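Local coordinates for folylpolyglutamate synthase/dihydrofolate synthase (Thermotoga maritima, PDB 1O5Z), which probably catalyses the ATP-dependent addition of L-glutamate to dihydropteroate and to tetrahydrofolate polyglutamates, in the synthesis and chain extension of folates, at residues L290-K293 with A294-G298; A279-T282 with L283-T286; N356-D359 with I360-Y364. All blocks are in the same frame, centred on the assembly; numbering follows the deposited sequence.

In the fold
All three contacts are local, between neighbours along the chain in or at the start of a helix. Contact 2 (279-286) comes first, in helix 271-286; contact 1 (290-298) follows at the start of the next helix, 292-301. Their centres are about 12 Å apart and they touch: I295 CG2 lies 3.6 Å from L280 CD2, and L290 packs on L283. Both belong to one apolar cluster against helix 63-77 in the nucleotide-binding part of this Mur-ligase-like enzyme. Contact 3 (356-364) comes last, across the chain's centre in the glutamate ligase domain, beside strand 345-349. Its nearest atoms are about 26 Å from either of the others, so the contacts serve two separate parts of the protein.

Contact 1: residues L290-K293 with A294-G298; sequences LSEK and AIREG
L290 lays CD2 against CG1 of I295, 3.6 Å away, the two side chains crossing at about a right angle. Both branched chains suit this spot, where L290 also meets I73 and L283, and I295 meets L280 and F260. Next to it S291 is the N-cap of helix 292-301: with OG between the backbone N and the carbonyl carbon (chi1 58°), the hydroxyl reaches forward to A294 N at 3.1 Å, and it also bonds to Q77 OE1. A294, small and buried, fits against S76 and Q77 of helix 63-77.

Beside strand 259-265, E292 and R296, one turn apart, run side by side. A single oxygen, E292 OE2, takes both R296 NE and R296 NH2, each at 2.9 Å, lying in the guanidinium plane; the NE bond uses its anti lone pair. The guanidinium also bonds to the carbonyls of E261 and D262. A leucine in place of R296 would probably leave E292 without its charged mate and those two carbonyls without their donors. K293 NZ and E297 OE1 stay 4.3 Å apart, joined by a water whose bond to the glutamate is weak. R296, shared between a carboxylate and two carbonyls, is thus probably held firmly, K293 and E297 only loosely.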
ATOM      1  N   LEU A 290     -14.394 -18.977   6.540  1.00 53.77           N
ATOM      2  CA  LEU A 290     -13.116 -18.604   7.116  1.00 53.41           C
ATOM      3  C   LEU A 290     -12.986 -19.176   8.492  1.00 51.61           C
ATOM      4  O   LEU A 290     -13.954 -19.137   9.231  1.00 51.20           O
ATOM      5  CB  LEU A 290     -13.046 -17.091   7.287  1.00 54.18           C
ATOM      6  CG  LEU A 290     -11.813 -16.458   6.727  1.00 56.51           C
ATOM      7  CD1 LEU A 290     -11.865 -16.619   5.192  1.00 59.03           C
ATOM      8  CD2 LEU A 290     -11.841 -15.014   7.137  1.00 59.91           C
ATOM      9  N   SER A 291     -11.786 -19.646   8.834  1.00 49.51           N
ATOM     10  CA  SER A 291     -11.534 -20.170  10.152  1.00 48.42           C
ATOM     11  C   SER A 291     -10.955 -19.045  10.943  1.00 46.73           C
ATOM     12  O   SER A 291     -10.339 -18.152  10.383  1.00 46.45           O
ATOM     13  CB  SER A 291     -10.561 -21.367  10.131  1.00 48.46           C
ATOM     14  OG  SER A 291      -9.303 -21.062   9.541  1.00 47.65           O
ATOM     15  N   GLU A 292     -11.143 -19.124  12.249  1.00 45.06           N
ATOM     16  CA  GLU A 292     -10.480 -18.247  13.185  1.00 44.93           C
ATOM     17  C   GLU A 292      -8.969 -18.430  13.123  1.00 44.67           C
ATOM     18  O   GLU A 292      -8.223 -17.471  13.281  1.00 44.07           O
ATOM     19  CB  GLU A 292     -10.975 -18.520  14.611  1.00 44.42           C
ATOM     20  CG  GLU A 292     -10.384 -17.563  15.614  1.00 44.64           C
ATOM     21  CD  GLU A 292     -10.899 -17.786  17.007  1.00 45.23           C
ATOM     22  OE1 GLU A 292     -12.047 -18.226  17.120  1.00 48.50           O
ATOM     23  OE2 GLU A 292     -10.163 -17.516  17.980  1.00 41.25           O
ATOM     24  N   LYS A 293      -8.516 -19.662  12.887  1.00 44.74           N
ATOM     25  CA  LYS A 293      -7.082 -19.906  12.705  1.00 44.89           C
ATOM     26  C   LYS A 293      -6.468 -19.046  11.592  1.00 43.81           C
ATOM     27  O   LYS A 293      -5.408 -18.465  11.795  1.00 42.47           O
ATOM     28  CB  LYS A 293      -6.809 -21.385  12.421  1.00 45.55           C
ATOM     29  CG  LYS A 293      -5.318 -21.755  12.326  1.00 45.57           C
ATOM     30  CD  LYS A 293      -5.112 -23.198  11.855  1.00 46.32           C
ATOM     31  CE  LYS A 293      -3.722 -23.754  12.288  1.00 48.36           C
ATOM     32  NZ  LYS A 293      -2.667 -23.559  11.218  1.00 52.55           N
ATOM     33  N   ALA A 294      -7.121 -19.025  10.429  1.00 43.52           N
ATOM     34  CA  ALA A 294      -6.691 -18.248   9.288  1.00 44.37           C
ATOM     35  C   ALA A 294      -6.708 -16.731   9.551  1.00 44.35           C
ATOM     36  O   ALA A 294      -5.852 -16.005   9.085  1.00 45.20           O
ATOM     37  CB  ALA A 294      -7.581 -18.550   8.082  1.00 44.55           C
ATOM     38  N   ILE A 295      -7.714 -16.278  10.281  1.00 43.75           N
ATOM     39  CA  ILE A 295      -7.844 -14.889  10.622  1.00 43.25           C
ATOM     40  C   ILE A 295      -6.649 -14.551  11.507  1.00 43.31           C
ATOM     41  O   ILE A 295      -5.929 -13.572  11.270  1.00 43.98           O
ATOM     42  CB  ILE A 295      -9.210 -14.651  11.351  1.00 42.98           C
ATOM     43  CG1 ILE A 295     -10.353 -14.675  10.362  1.00 42.06           C
ATOM     44  CG2 ILE A 295      -9.239 -13.323  12.084  1.00 44.50           C
ATOM     45  CD1 ILE A 295     -11.674 -14.870  11.028  1.00 42.86           C
ATOM     46  N   ARG A 296      -6.416 -15.345  12.539  1.00 42.62           N
ATOM     47  CA  ARG A 296      -5.311 -15.022  13.430  1.00 42.46           C
ATOM     48  C   ARG A 296      -3.964 -15.085  12.726  1.00 43.39           C
ATOM     49  O   ARG A 296      -3.097 -14.244  12.960  1.00 43.43           O
ATOM     50  CB  ARG A 296      -5.297 -15.954  14.605  1.00 41.91           C
ATOM     51  CG  ARG A 296      -6.449 -15.746  15.505  1.00 41.63           C
ATOM     52  CD  ARG A 296      -6.401 -16.621  16.755  1.00 41.33           C
ATOM     53  NE  ARG A 296      -7.576 -16.366  17.573  1.00 39.98           N
ATOM     54  CZ  ARG A 296      -7.650 -15.432  18.516  1.00 41.48           C
ATOM     55  NH1 ARG A 296      -6.599 -14.686  18.802  1.00 41.84           N
ATOM     56  NH2 ARG A 296      -8.786 -15.249  19.201  1.00 40.50           N
ATOM     57  N   GLU A 297      -3.771 -16.088  11.885  1.00 44.80           N
ATOM     58  CA  GLU A 297      -2.476 -16.257  11.250  1.00 46.94           C
ATOM     59  C   GLU A 297      -2.279 -15.200  10.181  1.00 46.33           C
ATOM     60  O   GLU A 297      -1.218 -14.635  10.094  1.00 46.36           O
ATOM     61  CB  GLU A 297      -2.299 -17.661  10.665  1.00 47.73           C
ATOM     62  CG  GLU A 297      -1.160 -17.782   9.646  1.00 50.44           C
ATOM     63  CD  GLU A 297      -1.051 -19.177   9.040  1.00 50.39           C
ATOM     64  OE1 GLU A 297      -0.644 -20.058   9.810  1.00 52.89           O
ATOM     65  OE2 GLU A 297      -1.370 -19.375   7.814  1.00 52.52           O
ATOM     66  N   GLY A 298      -3.312 -14.942   9.403  1.00 46.77           N
ATOM     67  CA  GLY A 298      -3.287 -13.922   8.352  1.00 47.20           C
ATOM     68  C   GLY A 298      -2.982 -12.545   8.894  1.00 47.46           C
ATOM     69  O   GLY A 298      -2.125 -11.849   8.334  1.00 47.42           O
TER
HETATM   70  O   HOH W   1      -1.970 -20.896  12.789  1.00 44.90           O

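Contact 2: residues A279-T282 with L283-T286; sequences ALKT and LEAT
This is a contact within one helix, along residues 279-286 of helix 271-286, which is wedged between helix 63-77 and strands 207-209 and 250-255. The i to i+4 backbone ladder runs through it: L283 N bonds to A279 O, E284 N to L280 O at 2.7 Å, and A285 N to K281 O.

The charged pair is K281 with E284, three residues on. K281 starts with CG anti to its backbone N (chi1 -166°), then bends at chi2 and chi3, which folds the chain back so that NZ arrives 2.6 Å from E284 OE1. The extended glutamate crosses the lysine at about a right angle, and the ammonium nitrogen meets the oxygen on its anti side, 22° out of the carboxylate plane. NZ also sits 3.2 Å from E284 CB. A long, flexible lysine suits this buried place because its chain can pack on V208 and F238 while its charge is paired with E284 and set against the ring of Y232 in a cation-pi contact. E284 is held at both oxygens: OE1 also bonds to Y254 OH and E257 N, and OE2 to N258 N, so several partners fix the carboxylate's rotation and probably favour its charged form.

Toward helix 63-77 the residues are small or apolar: A279, L280 and L283 meet M69, V70 and I73. T282 instead turns its hydroxyl to V278 O and T174 OG1. A largely buried helix packed between a neighbouring helix and beta strands is consistent with the P-loop NTPase-like alpha/beta fold of the Mur ligase middle domain.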
ATOM      1  N   ALA A 279     -10.722  -5.064   7.689  1.00 43.42           N
ATOM      2  CA  ALA A 279     -10.421  -6.294   6.944  1.00 43.13           C
ATOM      3  C   ALA A 279     -11.357  -7.461   7.342  1.00 43.97           C
ATOM      4  O   ALA A 279     -11.813  -8.238   6.488  1.00 44.20           O
ATOM      5  CB  ALA A 279      -8.974  -6.672   7.159  1.00 41.90           C
ATOM      6  N   LEU A 280     -11.607  -7.608   8.649  1.00 44.49           N
ATOM      7  CA  LEU A 280     -12.429  -8.687   9.153  1.00 44.44           C
ATOM      8  C   LEU A 280     -13.872  -8.444   8.777  1.00 44.48           C
ATOM      9  O   LEU A 280     -14.557  -9.372   8.339  1.00 44.08           O
ATOM     10  CB  LEU A 280     -12.273  -8.851  10.674  1.00 45.16           C
ATOM     11  CG  LEU A 280     -10.851  -9.190  11.207  1.00 45.80           C
ATOM     12  CD1 LEU A 280     -10.847  -9.557  12.714  1.00 45.50           C
ATOM     13  CD2 LEU A 280     -10.250 -10.295  10.433  1.00 46.73           C
ATOM     14  N   LYS A 281     -14.352  -7.207   8.930  1.00 44.36           N
ATOM     15  CA  LYS A 281     -15.688  -6.880   8.391  1.00 44.10           C
ATOM     16  C   LYS A 281     -15.754  -7.122   6.888  1.00 43.51           C
ATOM     17  O   LYS A 281     -16.698  -7.693   6.406  1.00 42.87           O
ATOM     18  CB  LYS A 281     -16.124  -5.458   8.723  1.00 44.31           C
ATOM     19  CG  LYS A 281     -17.655  -5.105   8.490  1.00 45.15           C
ATOM     20  CD  LYS A 281     -18.677  -6.284   8.310  1.00 46.69           C
ATOM     21  CE  LYS A 281     -19.242  -6.792   9.555  1.00 45.35           C
ATOM     22  NZ  LYS A 281     -19.918  -8.133   9.348  1.00 43.72           N
ATOM     23  N   THR A 282     -14.742  -6.716   6.142  1.00 43.84           N
ATOM     24  CA  THR A 282     -14.774  -6.926   4.737  1.00 44.38           C
ATOM     25  C   THR A 282     -15.023  -8.402   4.469  1.00 44.88           C
ATOM     26  O   THR A 282     -15.894  -8.765   3.701  1.00 45.54           O
ATOM     27  CB  THR A 282     -13.473  -6.453   4.160  1.00 45.35           C
ATOM     28  OG1 THR A 282     -13.413  -5.004   4.235  1.00 44.25           O
ATOM     29  CG2 THR A 282     -13.371  -6.819   2.643  1.00 46.42           C
ATOM     30  N   LEU A 283     -14.305  -9.242   5.201  1.00 45.31           N
ATOM     31  CA  LEU A 283     -14.358 -10.700   5.065  1.00 45.55           C
ATOM     32  C   LEU A 283     -15.694 -11.289   5.547  1.00 45.14           C
ATOM     33  O   LEU A 283     -16.259 -12.187   4.887  1.00 44.42           O
ATOM     34  CB  LEU A 283     -13.163 -11.348   5.800  1.00 45.78           C
ATOM     35  CG  LEU A 283     -11.806 -11.235   5.053  1.00 46.33           C
ATOM     36  CD1 LEU A 283     -10.614 -11.722   5.851  1.00 46.59           C
ATOM     37  CD2 LEU A 283     -11.849 -11.959   3.760  1.00 44.56           C
ATOM     38  N   GLU A 284     -16.209 -10.793   6.663  1.00 44.46           N
ATOM     39  CA  GLU A 284     -17.562 -11.189   7.089  1.00 44.29           C
ATOM     40  C   GLU A 284     -18.630 -10.884   6.029  1.00 44.89           C
ATOM     41  O   GLU A 284     -19.439 -11.750   5.670  1.00 44.50           O
ATOM     42  CB  GLU A 284     -17.934 -10.504   8.402  1.00 44.11           C
ATOM     43  CG  GLU A 284     -17.090 -10.952   9.599  1.00 43.71           C
ATOM     44  CD  GLU A 284     -17.497 -10.294  10.899  1.00 43.28           C
ATOM     45  OE1 GLU A 284     -18.148  -9.223  10.896  1.00 39.72           O
ATOM     46  OE2 GLU A 284     -17.181 -10.867  11.944  1.00 44.16           O
ATOM     47  N   ALA A 285     -18.603  -9.654   5.504  1.00 45.90           N
ATOM     48  CA  ALA A 285     -19.588  -9.144   4.535  1.00 46.47           C
ATOM     49  C   ALA A 285     -19.620  -9.920   3.229  1.00 47.85           C
ATOM     50  O   ALA A 285     -20.546  -9.827   2.437  1.00 49.02           O
ATOM     51  CB  ALA A 285     -19.285  -7.678   4.227  1.00 46.50           C
ATOM     52  N   THR A 286     -18.560 -10.641   2.986  1.00 49.21           N
ATOM     53  CA  THR A 286     -18.316 -11.309   1.728  1.00 50.41           C
ATOM     54  C   THR A 286     -19.031 -12.688   1.695  1.00 51.06           C
ATOM     55  O   THR A 286     -19.348 -13.208   0.614  1.00 51.72           O
ATOM     56  CB  THR A 286     -16.787 -11.410   1.663  1.00 50.83           C
ATOM     57  OG1 THR A 286     -16.289 -11.226   0.334  1.00 54.62           O
ATOM     58  CG2 THR A 286     -16.293 -12.710   2.165  1.00 46.73           C
TER

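Contact 3: residues N356-D359 with I360-Y364; sequences NRED and ILRKY
The backbone makes a short helical turn of i to i+4 bonds, with I360 N on N356 O at 2.9 Å and L361 N on R357 O at 2.9 Å, the first of these nearly along the C=O axis. N356 starts it as the N-cap: its side-chain OD1 accepts from D359 N at 3.1 Å, a capping bond that asparagine, with a short side chain carrying a carbonyl, is well shaped to make. The donor lies 21° out of the amide carbonyl plane.

I360 and L361 carry the apolar side. With CG1 anti to the carbonyl carbon (chi1 -67°), I360 swings that branch back over the preceding turn, where CG1 comes 3.3 Å from N356 O, while its side chain also packs on I351. L361 turns the same way, bringing CG to 3.2 Å from R357 O and its side chain against I349 of strand 345-349, the first strand of the beta-alpha-beta unit that helix 357-361 forms with strand 370-373 in the glutamate ligase domain. The side chain of R357 meets L387 and M390 of helix 384-394, and its guanidinium bonds to the carbonyls of I351, K382 and D383, so main-chain oxygens take its N-H groups and probably help to stabilise the buried charge.

E358 and R362 point the same way, side by side. E358 OE1 stands 3.6 Å from R362 NH1, a long salt bridge: the oxygen lies well out of the guanidinium plane, the two groups are turned 52° apart, and no N-H points at it. K363 lays CG 3.5 Å from D359 O, while its NZ makes a weak, long ion pair with E330. The strong polar bonds here are therefore those of the cap, the backbone and R357, whereas E358 and R362 attract each other through charge alone, which probably adds little rigidity.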
ATOM      1  N   ASN A 356       8.013  19.353   0.765  1.00 48.00           N
ATOM      2  CA  ASN A 356       8.171  20.448   1.711  1.00 47.75           C
ATOM      3  C   ASN A 356       9.208  20.132   2.792  1.00 47.25           C
ATOM      4  O   ASN A 356       8.880  19.842   3.952  1.00 47.19           O
ATOM      5  CB  ASN A 356       6.844  20.858   2.303  1.00 47.90           C
ATOM      6  CG  ASN A 356       6.864  22.261   2.748  1.00 48.65           C
ATOM      7  OD1 ASN A 356       7.658  22.624   3.610  1.00 50.50           O
ATOM      8  ND2 ASN A 356       6.043  23.092   2.127  1.00 48.40           N
ATOM      9  N   ARG A 357      10.472  20.212   2.377  1.00 46.18           N
ATOM     10  CA  ARG A 357      11.585  19.790   3.192  1.00 45.68           C
ATOM     11  C   ARG A 357      11.533  20.345   4.577  1.00 45.54           C
ATOM     12  O   ARG A 357      11.708  19.611   5.541  1.00 45.86           O
ATOM     13  CB  ARG A 357      12.896  20.219   2.567  1.00 45.28           C
ATOM     14  CG  ARG A 357      13.349  19.303   1.509  1.00 45.76           C
ATOM     15  CD  ARG A 357      14.561  19.781   0.839  1.00 47.36           C
ATOM     16  NE  ARG A 357      15.128  18.777  -0.040  1.00 48.58           N
ATOM     17  CZ  ARG A 357      16.128  19.036  -0.876  1.00 49.41           C
ATOM     18  NH1 ARG A 357      16.644  20.271  -0.920  1.00 49.62           N
ATOM     19  NH2 ARG A 357      16.611  18.083  -1.668  1.00 46.87           N
ATOM     20  N   GLU A 358      11.324  21.650   4.659  1.00 45.35           N
ATOM     21  CA  GLU A 358      11.411  22.385   5.910  1.00 45.52           C
ATOM     22  C   GLU A 358      10.279  21.989   6.855  1.00 45.15           C
ATOM     23  O   GLU A 358      10.506  21.722   8.025  1.00 44.77           O
ATOM     24  CB  GLU A 358      11.333  23.869   5.587  1.00 45.88           C
ATOM     25  CG  GLU A 358      11.318  24.855   6.744  1.00 46.87           C
ATOM     26  CD  GLU A 358      10.833  26.207   6.269  1.00 46.11           C
ATOM     27  OE1 GLU A 358       9.785  26.679   6.740  1.00 50.51           O
ATOM     28  OE2 GLU A 358      11.466  26.753   5.356  1.00 45.79           O
ATOM     29  N   ASP A 359       9.060  21.937   6.341  1.00 44.73           N
ATOM     30  CA  ASP A 359       7.941  21.586   7.175  1.00 45.03           C
ATOM     31  C   ASP A 359       8.042  20.101   7.562  1.00 44.36           C
ATOM     32  O   ASP A 359       7.552  19.715   8.600  1.00 44.23           O
ATOM     33  CB  ASP A 359       6.592  21.938   6.499  1.00 45.71           C
ATOM     34  CG  ASP A 359       6.352  23.464   6.359  1.00 48.18           C
ATOM     35  OD1 ASP A 359       7.322  24.266   6.314  1.00 53.59           O
ATOM     36  OD2 ASP A 359       5.206  23.981   6.271  1.00 53.91           O
ATOM     37  N   ILE A 360       8.704  19.270   6.769  1.00 44.15           N
ATOM     38  CA  ILE A 360       8.965  17.879   7.213  1.00 44.08           C
ATOM     39  C   ILE A 360       9.991  17.809   8.343  1.00 43.39           C
ATOM     40  O   ILE A 360       9.757  17.144   9.353  1.00 42.57           O
ATOM     41  CB  ILE A 360       9.445  16.958   6.034  1.00 44.39           C
ATOM     42  CG1 ILE A 360       8.338  16.735   5.003  1.00 43.49           C
ATOM     43  CG2 ILE A 360       9.969  15.602   6.558  1.00 44.37           C
ATOM     44  CD1 ILE A 360       8.880  16.247   3.655  1.00 44.54           C
ATOM     45  N   LEU A 361      11.131  18.474   8.154  1.00 43.41           N
ATOM     46  CA  LEU A 361      12.260  18.420   9.117  1.00 43.74           C
ATOM     47  C   LEU A 361      11.857  18.914  10.505  1.00 43.75           C
ATOM     48  O   LEU A 361      12.303  18.408  11.538  1.00 43.33           O
ATOM     49  CB  LEU A 361      13.460  19.260   8.609  1.00 43.89           C
ATOM     50  CG  LEU A 361      14.207  18.732   7.395  1.00 44.14           C
ATOM     51  CD1 LEU A 361      15.183  19.740   6.762  1.00 42.93           C
ATOM     52  CD2 LEU A 361      14.927  17.484   7.788  1.00 45.07           C
ATOM     53  N   ARG A 362      10.987  19.899  10.501  1.00 44.41           N
ATOM     54  CA  ARG A 362      10.503  20.510  11.707  1.00 45.10           C
ATOM     55  C   ARG A 362       9.715  19.583  12.587  1.00 46.16           C
ATOM     56  O   ARG A 362       9.628  19.800  13.787  1.00 46.61           O
ATOM     57  CB  ARG A 362       9.596  21.643  11.324  1.00 45.34           C
ATOM     58  CG  ARG A 362      10.309  22.809  10.644  1.00 45.58           C
ATOM     59  CD  ARG A 362       9.375  23.849  10.045  1.00 45.75           C
ATOM     60  NE  ARG A 362       9.149  24.973  10.943  1.00 43.62           N
ATOM     61  CZ  ARG A 362       9.896  26.071  10.954  1.00 48.15           C
ATOM     62  NH1 ARG A 362      10.932  26.224  10.128  1.00 51.90           N
ATOM     63  NH2 ARG A 362       9.624  27.041  11.793  1.00 47.83           N
ATOM     64  N   LYS A 363       9.113  18.553  12.002  1.00 47.00           N
ATOM     65  CA  LYS A 363       8.363  17.560  12.791  1.00 46.93           C
ATOM     66  C   LYS A 363       9.295  16.785  13.726  1.00 47.06           C
ATOM     67  O   LYS A 363       8.903  16.364  14.822  1.00 45.74           O
ATOM     68  CB  LYS A 363       7.598  16.594  11.868  1.00 46.56           C
ATOM     69  CG  LYS A 363       6.593  17.266  10.921  1.00 45.36           C
ATOM     70  CD  LYS A 363       5.695  18.295  11.626  1.00 45.43           C
ATOM     71  CE  LYS A 363       4.730  18.930  10.637  1.00 44.47           C
ATOM     72  NZ  LYS A 363       3.750  19.816  11.276  1.00 44.58           N
ATOM     73  N   TYR A 364      10.545  16.654  13.286  1.00 47.45           N
ATOM     74  CA  TYR A 364      11.504  15.770  13.913  1.00 47.95           C
ATOM     75  C   TYR A 364      12.393  16.398  14.951  1.00 48.70           C
ATOM     76  O   TYR A 364      13.296  15.722  15.475  1.00 48.80           O
ATOM     77  CB  TYR A 364      12.369  15.127  12.829  1.00 48.07           C
ATOM     78  CG  TYR A 364      11.560  14.279  11.922  1.00 47.42           C
ATOM     79  CD1 TYR A 364      11.674  14.402  10.558  1.00 48.00           C
ATOM     80  CD2 TYR A 364      10.635  13.377  12.431  1.00 49.66           C
ATOM     81  CE1 TYR A 364      10.921  13.655   9.722  1.00 47.31           C
ATOM     82  CE2 TYR A 364       9.867  12.612  11.591  1.00 50.27           C
ATOM     83  CZ  TYR A 364      10.019  12.751  10.230  1.00 47.70           C
ATOM     84  OH  TYR A 364       9.273  11.976   9.367  1.00 48.44           O
TER